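Local coordinates for protein 303aa long hypothetical esterase (PDB 3AIN) that probably hydrolyses carboxylic esters as a thermostable, dimeric carboxylesterase of the hormone-sensitive-lipase-like group with an alpha/beta hydrolase fold, at residues A[58-70]-A[76-88]. The protein carries 1 engineered substitution. Residues are numbered along the deposited sequence; the frame is centred on the assembly and turned at random.
Sequences PREEVGKIEDITI and NIKARVYYPKTQG
Ile70 and Ile77 pair at one end of an antiparallel ladder that runs to Ile65 and Tyr82; the axes of the two strand segments come within 4.5 Å, at 154° between their directions. Backbone bonds join Ile70 with Ile77, Ile68 with Ala79 and Glu66 with Val81 in both directions. Farther along, Gly63 and Lys64 both face Tyr83, a classic beta bulge, with Gly63 N 2.7 Å from Tyr83 O. This beta hairpin borders the alpha/beta hydrolase sheet, 76-83 lying antiparallel to strand 123-127. On the face of Ile68, Ile70, Ala79 and Val81, Ile68 CD1 meets Val81 CG2 at 3.8 Å and Ile70 CD1 rests on Ala79 CB, both isoleucines touching Trp150 of helix 139-153. On the face of Asp67, Arg80 and Tyr82, a bend at chi3 (-69°) turns the NE/NH2 edge of Arg80 toward Asp67, carboxylate and guanidinium 12° from coplanar: NE gives to OD1 at 2.7 Å and NH2 to OD2 at 3.0 Å, each on a syn lone pair. Lys78 NZ adds a longer salt bridge to Asp67 OD2 (3.6 Å); Glu107 and Asp110 share the guanidinium. A methionine in place of Arg80 would probably leave Asp67 without its two-point grip and strip Glu107 and Asp110 of a cationic partner. Arg80 CG lies over one Tyr82 ring face, toward its rim; Tyr82 OH bonds to Asp110.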
ATOM      1  N   PRO A  58      21.739   1.049   6.329  1.00 29.13           N
ATOM      2  CA  PRO A  58      21.668   1.404   7.754  1.00 27.50           C
ATOM      3  C   PRO A  58      20.797   0.480   8.531  1.00 28.03           C
ATOM      4  O   PRO A  58      19.802   0.041   8.029  1.00 27.35           O
ATOM      5  CB  PRO A  58      21.084   2.799   7.744  1.00 31.39           C
ATOM      6  CG  PRO A  58      21.452   3.332   6.434  1.00 33.32           C
ATOM      7  CD  PRO A  58      21.344   2.174   5.478  1.00 28.33           C
ATOM      8  N   ARG A  59      21.234   0.161   9.731  1.00 25.58           N
ATOM      9  CA  ARG A  59      20.464  -0.687  10.643  1.00 22.76           C
ATOM     10  C   ARG A  59      19.777   0.199  11.672  1.00 23.26           C
ATOM     11  O   ARG A  59      20.455   0.834  12.482  1.00 28.05           O
ATOM     12  CB  ARG A  59      21.392  -1.693  11.350  1.00 19.79           C
ATOM     13  CG  ARG A  59      21.851  -2.839  10.439  1.00 25.70           C
ATOM     14  CD  ARG A  59      23.017  -3.624  11.020  1.00 21.30           C
ATOM     15  NE  ARG A  59      23.194  -4.931  10.371  1.00 19.64           N
ATOM     16  CZ  ARG A  59      23.754  -5.108   9.176  1.00 27.86           C
ATOM     17  NH1 ARG A  59      24.125  -4.060   8.459  1.00 28.37           N
ATOM     18  NH2 ARG A  59      23.768  -6.314   8.625  1.00 23.67           N
ATOM     19  N   GLU A  60      18.456   0.345  11.550  1.00 18.63           N
ATOM     20  CA  GLU A  60      17.658   1.103  12.523  1.00 17.57           C
ATOM     21  C   GLU A  60      17.854   0.538  13.911  1.00 19.26           C
ATOM     22  O   GLU A  60      17.773  -0.678  14.115  1.00 17.86           O
ATOM     23  CB  GLU A  60      16.168   1.072  12.145  1.00 20.13           C
ATOM     24  CG  GLU A  60      15.860   1.828  10.865  1.00 18.97           C
ATOM     25  CD  GLU A  60      14.396   1.821  10.488  1.00 25.82           C
ATOM     26  OE1 GLU A  60      13.536   1.451  11.323  1.00 17.56           O
ATOM     27  OE2 GLU A  60      14.085   2.414   9.439  1.00 29.55           O
ATOM     28  N   GLU A  61      17.936   1.429  14.904  1.00 18.23           N
ATOM     29  CA  GLU A  61      17.879   1.008  16.286  1.00 20.92           C
ATOM     30  C   GLU A  61      16.520   0.373  16.575  1.00 17.21           C
ATOM     31  O   GLU A  61      15.478   0.899  16.189  1.00 19.86           O
ATOM     32  CB  GLU A  61      18.071   2.227  17.209  1.00 23.17           C
ATOM     33  CG  GLU A  61      18.578   1.885  18.592  1.00 39.43           C
ATOM     34  CD  GLU A  61      19.036   3.115  19.364  1.00 57.58           C
ATOM     35  OE1 GLU A  61      19.850   3.897  18.822  1.00 52.81           O
ATOM     36  OE2 GLU A  61      18.518   3.341  20.477  1.00 60.54           O
ATOM     37  N   VAL A  62      16.530  -0.717  17.336  1.00 15.90           N
ATOM     38  CA  VAL A  62      15.280  -1.260  17.850  1.00 15.60           C
ATOM     39  C   VAL A  62      15.347  -1.309  19.376  1.00 20.54           C
ATOM     40  O   VAL A  62      16.221  -0.669  19.974  1.00 20.30           O
ATOM     41  CB  VAL A  62      14.961  -2.663  17.250  1.00 15.97           C
ATOM     42  CG1 VAL A  62      14.725  -2.544  15.726  1.00 17.84           C
ATOM     43  CG2 VAL A  62      16.088  -3.653  17.536  1.00 17.57           C
ATOM     44  N   GLY A  63      14.370  -1.963  19.998  1.00 20.31           N
ATOM     45  CA  GLY A  63      14.308  -2.048  21.463  1.00 21.98           C
ATOM     46  C   GLY A  63      15.386  -2.903  22.103  1.00 26.56           C
ATOM     47  O   GLY A  63      15.986  -2.511  23.106  1.00 26.64           O
ATOM     48  N   LYS A  64      15.554  -4.123  21.594  1.00 20.72           N
ATOM     49  CA  LYS A  64      16.436  -5.138  22.184  1.00 24.09           C
ATOM     50  C   LYS A  64      16.523  -6.243  21.138  1.00 21.83           C
ATOM     51  O   LYS A  64      15.598  -6.381  20.354  1.00 20.64           O
ATOM     52  CB  LYS A  64      15.800  -5.718  23.447  1.00 23.47           C
ATOM     53  CG  LYS A  64      16.500  -6.935  24.011  1.00 35.21           C
ATOM     54  CD  LYS A  64      15.966  -7.257  25.409  1.00 41.88           C
ATOM     55  CE  LYS A  64      15.450  -8.688  25.506  1.00 53.69           C
ATOM     56  NZ  LYS A  64      16.512  -9.661  25.898  1.00 55.36           N
ATOM     57  N   ILE A  65      17.717  -6.794  20.954  1.00 20.77           N
ATOM     58  CA  ILE A  65      17.909  -7.972  20.106  1.00 18.38           C
ATOM     59  C   ILE A  65      18.467  -9.146  20.904  1.00 23.47           C
ATOM     60  O   ILE A  65      19.427  -8.994  21.673  1.00 23.21           O
ATOM     61  CB  ILE A  65      18.849  -7.651  18.928  1.00 19.24           C
ATOM     62  CG1 ILE A  65      18.266  -6.504  18.097  1.00 20.97           C
ATOM     63  CG2 ILE A  65      19.056  -8.894  18.044  1.00 24.13           C
ATOM     64  CD1 ILE A  65      19.248  -5.879  17.105  1.00 22.80           C
ATOM     65  N   GLU A  66      17.968 -10.339  20.595  1.00 19.64           N
ATOM     66  CA  GLU A  66      18.480 -11.574  21.189  1.00 22.09           C
ATOM     67  C   GLU A  66      18.658 -12.622  20.089  1.00 21.34           C
ATOM     68  O   GLU A  66      17.726 -12.872  19.330  1.00 21.09           O
ATOM     69  CB  GLU A  66      17.445 -12.093  22.195  1.00 26.54           C
ATOM     70  CG  GLU A  66      18.027 -12.718  23.420  1.00 42.47           C
ATOM     71  CD  GLU A  66      16.952 -13.130  24.391  1.00 53.17           C
ATOM     72  OE1 GLU A  66      15.859 -12.506  24.361  1.00 52.18           O
ATOM     73  OE2 GLU A  66      17.141 -14.174  25.056  1.00 58.16           O
ATOM     74  N   ASP A  67      19.770 -13.349  20.113  1.00 18.78           N
ATOM     75  CA  ASP A  67      19.918 -14.517  19.251  1.00 18.73           C
ATOM     76  C   ASP A  67      19.538 -15.774  20.025  1.00 20.90           C
ATOM     77  O   ASP A  67      19.960 -15.957  21.169  1.00 20.91           O
ATOM     78  CB  ASP A  67      21.343 -14.628  18.721  1.00 22.14           C
ATOM     79  CG  ASP A  67      21.602 -13.692  17.549  1.00 27.46           C
ATOM     80  OD1 ASP A  67      20.618 -13.127  17.050  1.00 26.58           O
ATOM     81  OD2 ASP A  67      22.723 -13.683  17.006  1.00 29.89           O
ATOM     82  N   ILE A  68      18.640 -16.572  19.459  1.00 17.24           N
ATOM     83  CA  ILE A  68      18.164 -17.776  20.148  1.00 16.46           C
ATOM     84  C   ILE A  68      18.368 -19.010  19.264  1.00 19.74           C
ATOM     85  O   ILE A  68      18.729 -18.901  18.089  1.00 17.55           O
ATOM     86  CB  ILE A  68      16.664 -17.701  20.531  1.00 13.46           C
ATOM     87  CG1 ILE A  68      15.794 -17.667  19.277  1.00 13.46           C
ATOM     88  CG2 ILE A  68      16.377 -16.530  21.481  1.00 16.15           C
ATOM     89  CD1 ILE A  68      14.291 -17.801  19.550  1.00 14.94           C
ATOM     90  N   THR A  69      18.297 -20.180  19.887  1.00 17.23           N
ATOM     91  CA  THR A  69      18.305 -21.446  19.146  1.00 17.52           C
ATOM     92  C   THR A  69      16.988 -22.185  19.373  1.00 19.21           C
ATOM     93  O   THR A  69      16.540 -22.378  20.524  1.00 20.14           O
ATOM     94  CB  THR A  69      19.465 -22.359  19.617  1.00 19.62           C
ATOM     95  OG1 THR A  69      20.721 -21.701  19.370  1.00 24.06           O
ATOM     96  CG2 THR A  69      19.450 -23.669  18.847  1.00 21.49           C
ATOM     97  N   ILE A  70      16.309 -22.496  18.273  1.00 17.76           N
ATOM     98  CA  ILE A  70      15.030 -23.184  18.334  1.00 16.86           C
ATOM     99  C   ILE A  70      15.242 -24.667  18.038  1.00 18.04           C
ATOM    100  O   ILE A  70      15.970 -25.023  17.108  1.00 17.07           O
ATOM    101  CB  ILE A  70      14.032 -22.606  17.285  1.00 14.78           C
ATOM    102  CG1 ILE A  70      13.644 -21.171  17.664  1.00 17.25           C
ATOM    103  CG2 ILE A  70      12.781 -23.494  17.178  1.00 15.95           C
ATOM    104  CD1 ILE A  70      12.808 -20.483  16.571  1.00 18.05           C
ATOM    105  N   ASN A  76      18.940 -27.826  14.963  1.00 18.33           N
ATOM    106  CA  ASN A  76      18.749 -26.689  15.842  1.00 17.75           C
ATOM    107  C   ASN A  76      18.774 -25.435  14.967  1.00 15.96           C
ATOM    108  O   ASN A  76      19.697 -25.237  14.187  1.00 18.13           O
ATOM    109  CB  ASN A  76      19.883 -26.627  16.879  1.00 20.63           C
ATOM    110  CG  ASN A  76      19.757 -27.704  17.943  1.00 26.40           C
ATOM    111  OD1 ASN A  76      18.656 -28.040  18.371  1.00 31.30           O
ATOM    112  ND2 ASN A  76      20.891 -28.199  18.422  1.00 38.63           N
ATOM    113  N   ILE A  77      17.723 -24.635  15.065  1.00 15.46           N
ATOM    114  CA  ILE A  77      17.474 -23.563  14.090  1.00 13.37           C
ATOM    115  C   ILE A  77      17.821 -22.239  14.766  1.00 14.38           C
ATOM    116  O   ILE A  77      17.166 -21.840  15.718  1.00 16.20           O
ATOM    117  CB  ILE A  77      15.989 -23.551  13.718  1.00 15.02           C
ATOM    118  CG1 ILE A  77      15.601 -24.912  13.127  1.00 15.22           C
ATOM    119  CG2 ILE A  77      15.655 -22.392  12.749  1.00 14.15           C
ATOM    120  CD1 ILE A  77      14.118 -25.174  13.212  1.00 13.23           C
ATOM    121  N   LYS A  78      18.827 -21.550  14.249  1.00 13.83           N
ATOM    122  CA  LYS A  78      19.153 -20.210  14.774  1.00 15.35           C
ATOM    123  C   LYS A  78      18.013 -19.240  14.440  1.00 18.03           C
ATOM    124  O   LYS A  78      17.446 -19.284  13.347  1.00 15.94           O
ATOM    125  CB  LYS A  78      20.461 -19.702  14.178  1.00 16.91           C
ATOM    126  CG  LYS A  78      20.974 -18.429  14.863  1.00 27.31           C
ATOM    127  CD  LYS A  78      22.377 -18.036  14.384  1.00 32.98           C
ATOM    128  CE  LYS A  78      22.637 -16.564  14.685  1.00 38.81           C
ATOM    129  NZ  LYS A  78      24.071 -16.281  14.930  1.00 44.91           N
ATOM    130  N   ALA A  79      17.707 -18.329  15.350  1.00 14.52           N
ATOM    131  CA  ALA A  79      16.790 -17.245  15.015  1.00 12.77           C
ATOM    132  C   ALA A  79      17.178 -15.980  15.746  1.00 16.14           C
ATOM    133  O   ALA A  79      17.849 -16.030  16.789  1.00 16.14           O
ATOM    134  CB  ALA A  79      15.357 -17.624  15.357  1.00 13.03           C
ATOM    135  N   ARG A  80      16.870 -14.843  15.136  1.00 14.99           N
ATOM    136  CA  ARG A  80      17.175 -13.567  15.773  1.00 14.64           C
ATOM    137  C   ARG A  80      15.885 -12.857  16.143  1.00 15.77           C
ATOM    138  O   ARG A  80      14.946 -12.749  15.330  1.00 12.29           O
ATOM    139  CB  ARG A  80      18.047 -12.674  14.889  1.00 12.85           C
ATOM    140  CG  ARG A  80      18.378 -11.333  15.568  1.00 14.14           C
ATOM    141  CD  ARG A  80      19.502 -10.572  14.904  1.00 18.68           C
ATOM    142  NE  ARG A  80      20.776 -11.268  15.109  1.00 15.36           N
ATOM    143  CZ  ARG A  80      21.829 -11.175  14.306  1.00 20.86           C
ATOM    144  NH1 ARG A  80      21.821 -10.325  13.279  1.00 16.66           N
ATOM    145  NH2 ARG A  80      22.871 -11.983  14.500  1.00 18.55           N
ATOM    146  N   VAL A  81      15.772 -12.502  17.419  1.00 14.37           N
ATOM    147  CA  VAL A  81      14.546 -11.925  17.937  1.00 13.40           C
ATOM    148  C   VAL A  81      14.733 -10.419  18.088  1.00 15.53           C
ATOM    149  O   VAL A  81      15.685  -9.964  18.730  1.00 16.07           O
ATOM    150  CB  VAL A  81      14.222 -12.499  19.331  1.00 13.49           C
ATOM    151  CG1 VAL A  81      12.925 -11.887  19.875  1.00 16.17           C
ATOM    152  CG2 VAL A  81      14.159 -14.037  19.273  1.00 16.97           C
ATOM    153  N   TYR A  82      13.884  -9.648  17.416  1.00 13.00           N
ATOM    154  CA  TYR A  82      13.954  -8.164  17.484  1.00 12.98           C
ATOM    155  C   TYR A  82      12.728  -7.683  18.268  1.00 13.00           C
ATOM    156  O   TYR A  82      11.580  -7.912  17.879  1.00 13.74           O
ATOM    157  CB  TYR A  82      13.920  -7.524  16.074  1.00 12.39           C
ATOM    158  CG  TYR A  82      14.990  -8.011  15.111  1.00 14.41           C
ATOM    159  CD1 TYR A  82      16.147  -7.259  14.876  1.00 14.39           C
ATOM    160  CD2 TYR A  82      14.838  -9.220  14.416  1.00 15.10           C
ATOM    161  CE1 TYR A  82      17.130  -7.697  13.973  1.00 12.94           C
ATOM    162  CE2 TYR A  82      15.753  -9.596  13.441  1.00 13.10           C
ATOM    163  CZ  TYR A  82      16.920  -8.870  13.269  1.00 15.84           C
ATOM    164  OH  TYR A  82      17.840  -9.278  12.350  1.00 13.33           O
ATOM    165  N   TYR A  83      12.979  -6.912  19.324  1.00 14.89           N
ATOM    166  CA  TYR A  83      11.896  -6.251  20.053  1.00 14.24           C
ATOM    167  C   TYR A  83      11.779  -4.792  19.621  1.00 13.97           C
ATOM    168  O   TYR A  83      12.784  -4.125  19.398  1.00 19.29           O
ATOM    169  CB  TYR A  83      12.207  -6.265  21.560  1.00 15.71           C
ATOM    170  CG  TYR A  83      12.128  -7.633  22.180  1.00 17.40           C
ATOM    171  CD1 TYR A  83      10.962  -8.058  22.791  1.00 18.33           C
ATOM    172  CD2 TYR A  83      13.230  -8.468  22.209  1.00 17.51           C
ATOM    173  CE1 TYR A  83      10.878  -9.305  23.383  1.00 25.15           C
ATOM    174  CE2 TYR A  83      13.161  -9.715  22.824  1.00 22.24           C
ATOM    175  CZ  TYR A  83      11.981 -10.119  23.400  1.00 26.73           C
ATOM    176  OH  TYR A  83      11.895 -11.360  23.996  1.00 31.59           O
ATOM    177  N   PRO A  84      10.555  -4.278  19.559  1.00 15.66           N
ATOM    178  CA  PRO A  84      10.393  -2.875  19.198  1.00 18.05           C
ATOM    179  C   PRO A  84      10.684  -1.992  20.403  1.00 19.38           C
ATOM    180  O   PRO A  84      10.956  -2.504  21.496  1.00 17.95           O
ATOM    181  CB  PRO A  84       8.913  -2.781  18.845  1.00 18.92           C
ATOM    182  CG  PRO A  84       8.271  -3.809  19.688  1.00 22.31           C
ATOM    183  CD  PRO A  84       9.261  -4.949  19.765  1.00 14.90           C
ATOM    184  N   LYS A  85      10.605  -0.680  20.189  1.00 20.95           N
ATOM    185  CA  LYS A  85      10.947   0.293  21.217  1.00 23.71           C
ATOM    186  C   LYS A  85       9.764   0.523  22.155  1.00 26.79           C
ATOM    187  O   LYS A  85       9.901   1.215  23.158  1.00 29.05           O
ATOM    188  CB  LYS A  85      11.376   1.627  20.575  1.00 23.84           C
ATOM    189  CG  LYS A  85      12.481   1.547  19.541  1.00 32.66           C
ATOM    190  CD  LYS A  85      12.127   2.432  18.330  1.00 45.55           C
ATOM    191  CE  LYS A  85      13.351   3.042  17.662  1.00 50.21           C
ATOM    192  NZ  LYS A  85      14.102   3.919  18.598  1.00 58.05           N
ATOM    193  N   THR A  86       8.580   0.081  21.743  1.00 25.44           N
ATOM    194  CA  THR A  86       7.365   0.266  22.517  1.00 25.43           C
ATOM    195  C   THR A  86       7.298  -0.749  23.647  1.00 28.41           C
ATOM    196  O   THR A  86       8.015  -1.759  23.639  1.00 23.50           O
ATOM    197  CB  THR A  86       6.112   0.101  21.647  1.00 29.18           C
ATOM    198  OG1 THR A  86       6.120  -1.194  21.021  1.00 30.44           O
ATOM    199  CG2 THR A  86       6.056   1.198  20.573  1.00 37.02           C
ATOM    200  N   GLN A  87       6.346  -0.555  24.554  1.00 28.22           N
ATOM    201  CA  GLN A  87       6.162  -1.523  25.622  1.00 30.57           C
ATOM    202  C   GLN A  87       5.126  -2.593  25.237  1.00 25.55           C
ATOM    203  O   GLN A  87       4.267  -2.354  24.384  1.00 27.76           O
ATOM    204  CB  GLN A  87       5.827  -0.806  26.934  1.00 34.05           C
ATOM    205  CG  GLN A  87       4.568  -1.292  27.630  1.00 46.76           C
ATOM    206  CD  GLN A  87       4.386  -0.650  28.995  1.00 58.18           C
ATOM    207  OE1 GLN A  87       5.359  -0.236  29.629  1.00 59.30           O
ATOM    208  NE2 GLN A  87       3.132  -0.438  29.385  1.00 55.87           N
ATOM    209  N   GLY A  88       5.352  -3.823  25.693  1.00 24.26           N
ATOM    210  CA  GLY A  88       4.451  -4.935  25.375  1.00 24.66           C
ATOM    211  C   GLY A  88       3.185  -4.870  26.205  1.00 25.16           C
ATOM    212  O   GLY A  88       3.016  -3.925  26.978  1.00 27.85           O
TER